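DUF985 domain-containing protein (Shewanella oneidensis, PDB 1YUD) is of unknown function but belongs to the cupin superfamily, whose members share a beta-barrel fold that often encloses a small-molecule or metal site. Local coordinates at residues V27-F31 with E60-H65. Residues are numbered along the deposited sequence.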
loop_
_atom_site.group_PDB
_atom_site.type_symbol
_atom_site.label_atom_id
_atom_site.label_comp_id
_atom_site.label_asym_id
_atom_site.label_seq_id
_atom_site.Cartn_x
_atom_site.Cartn_y
_atom_site.Cartn_z
ATOM N N VAL A 27 -8.472 9.740 -15.771
ATOM C CA VAL A 27 -9.552 10.672 -16.065
ATOM C C VAL A 27 -9.735 11.736 -14.999
ATOM O O VAL A 27 -10.196 12.840 -15.292
ATOM C CB VAL A 27 -10.893 9.940 -16.263
ATOM C CG1 VAL A 27 -11.321 9.276 -14.978
ATOM C CG2 VAL A 27 -11.949 10.919 -16.727
ATOM N N GLU A 28 -9.363 11.410 -13.767
ATOM C CA GLU A 28 -9.510 12.342 -12.650
ATOM C C GLU A 28 -8.280 13.218 -12.499
ATOM O O GLU A 28 -8.236 14.086 -11.644
ATOM C CB GLU A 28 -9.731 11.568 -11.342
ATOM C CG GLU A 28 -8.431 11.061 -10.687
ATOM C CD GLU A 28 -8.660 10.055 -9.560
ATOM O OE1 GLU A 28 -7.738 9.857 -8.734
ATOM O OE2 GLU A 28 -9.754 9.449 -9.509
ATOM N N GLY A 29 -7.280 12.980 -13.333
ATOM C CA GLY A 29 -6.045 13.740 -13.241
ATOM C C GLY A 29 -4.890 12.824 -12.870
ATOM O O GLY A 29 -5.086 11.624 -12.635
ATOM N N GLY A 30 -3.685 13.380 -12.819
ATOM C CA GLY A 30 -2.516 12.590 -12.470
ATOM C C GLY A 30 -2.203 11.449 -13.426
ATOM O O GLY A 30 -2.741 11.372 -14.534
ATOM N N PHE A 31 -1.323 10.558 -12.977
ATOM C CA PHE A 31 -0.890 9.400 -13.752
ATOM C C PHE A 31 -1.121 8.105 -12.984
ATOM O O PHE A 31 -1.047 8.086 -11.763
ATOM C CB PHE A 31 0.586 9.551 -14.076
ATOM C CG PHE A 31 0.873 10.679 -15.011
ATOM C CD1 PHE A 31 0.544 10.578 -16.361
ATOM C CD2 PHE A 31 1.452 11.852 -14.549
ATOM C CE1 PHE A 31 0.790 11.633 -17.240
ATOM C CE2 PHE A 31 1.704 12.918 -15.417
ATOM C CZ PHE A 31 1.371 12.803 -16.767
ATOM N N GLU A 60 -0.196 18.699 -11.789
ATOM C CA GLU A 60 -1.347 17.838 -11.563
ATOM C C GLU A 60 -1.847 17.767 -10.108
ATOM O O GLU A 60 -1.077 17.889 -9.147
ATOM C CB GLU A 60 -1.022 16.420 -12.073
ATOM C CG GLU A 60 -0.922 16.282 -13.592
ATOM C CD GLU A 60 -2.289 16.253 -14.267
ATOM O OE1 GLU A 60 -3.107 17.161 -13.989
ATOM O OE2 GLU A 60 -2.551 15.330 -15.076
ATOM N N VAL A 61 -3.159 17.600 -9.978
ATOM C CA VAL A 61 -3.827 17.434 -8.696
ATOM C C VAL A 61 -4.941 16.441 -8.998
ATOM O O VAL A 61 -5.407 16.353 -10.140
ATOM C CB VAL A 61 -4.477 18.738 -8.155
ATOM C CG1 VAL A 61 -3.425 19.807 -7.939
ATOM C CG2 VAL A 61 -5.575 19.203 -9.086
ATOM N N SER A 62 -5.358 15.680 -7.990
ATOM C CA SER A 62 -6.425 14.708 -8.179
ATOM C C SER A 62 -7.750 15.391 -7.888
ATOM O O SER A 62 -8.100 15.601 -6.735
ATOM C CB SER A 62 -6.231 13.517 -7.245
ATOM O OG SER A 62 -7.190 12.517 -7.531
ATOM N N HIS A 63 -8.489 15.731 -8.938
ATOM C CA HIS A 63 -9.761 16.432 -8.785
ATOM C C HIS A 63 -10.886 15.671 -8.073
ATOM O O HIS A 63 -11.122 14.485 -8.315
ATOM C CB HIS A 63 -10.261 16.917 -10.150
ATOM C CG HIS A 63 -9.234 17.673 -10.935
ATOM N ND1 HIS A 63 -8.426 17.072 -11.876
ATOM C CD2 HIS A 63 -8.870 18.975 -10.905
ATOM C CE1 HIS A 63 -7.610 17.971 -12.395
ATOM N NE2 HIS A 63 -7.859 19.134 -11.823
ATOM N N PHE A 64 -11.576 16.392 -7.193
ATOM C CA PHE A 64 -12.681 15.841 -6.437
ATOM C C PHE A 64 -13.455 14.806 -7.241
ATOM O O PHE A 64 -13.838 15.054 -8.387
ATOM C CB PHE A 64 -13.614 16.959 -5.999
ATOM C CG PHE A 64 -13.099 17.750 -4.837
ATOM C CD1 PHE A 64 -12.906 19.124 -4.940
ATOM C CD2 PHE A 64 -12.833 17.126 -3.622
ATOM C CE1 PHE A 64 -12.455 19.875 -3.846
ATOM C CE2 PHE A 64 -12.384 17.860 -2.526
ATOM C CZ PHE A 64 -12.196 19.237 -2.639
ATOM N N HIS A 65 -13.672 13.649 -6.616
ATOM C CA HIS A 65 -14.393 12.518 -7.206
ATOM C C HIS A 65 -14.880 11.614 -6.071
ATOM O O HIS A 65 -14.374 11.674 -4.961
ATOM C CB HIS A 65 -13.458 11.737 -8.127
ATOM C CG HIS A 65 -12.193 11.293 -7.460
ATOM N ND1 HIS A 65 -11.914 9.971 -7.191
ATOM C CD2 HIS A 65 -11.146 12.003 -6.978
ATOM C CE1 HIS A 65 -10.750 9.886 -6.572
ATOM N NE2 HIS A 65 -10.264 11.105 -6.430
#
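Residues 27-30 form a loop that enters strand 31-37 at Phe31 and runs roughly antiparallel to segment 60-65: the line from CA 28 to CA 30 makes 153° with that from CA 60 to CA 65, and the CA atoms of Gly29 and Ser62 are 5.2 Å apart. The carbonyl O of Glu28 accepts two hydrogen bonds from one residue, at 3.2 Å from His63 N and 3.0 Å from His63 ND1, so the imidazole adds a second donor to the backbone link. Glycine suits both following positions. At Gly29 (phi 116°, psi 177°) a CB would collide with the carbonyl O of Glu28 and with Val61 O; Gly30 also has a positive phi, and its N makes a weak hydrogen bond to the acidic end of Glu60, OE2, at 3.2 Å. The contact bridges the two sheets of the cupin fold, since strand 31-37 pairs with strand 50-57 in one and strand 62-66 edges the other, beside strand 116-121. The buried Glu28 side chain, touching Phe54 and Phe142, is long enough to bring its carboxylate to Ser62, whose hydroxyl OG gives OE1 a weak hydrogen bond at 3.0 Å. Glu28 OE2 lies over one face of the His65 ring, which also meets the rings of Phe117 and Phe142.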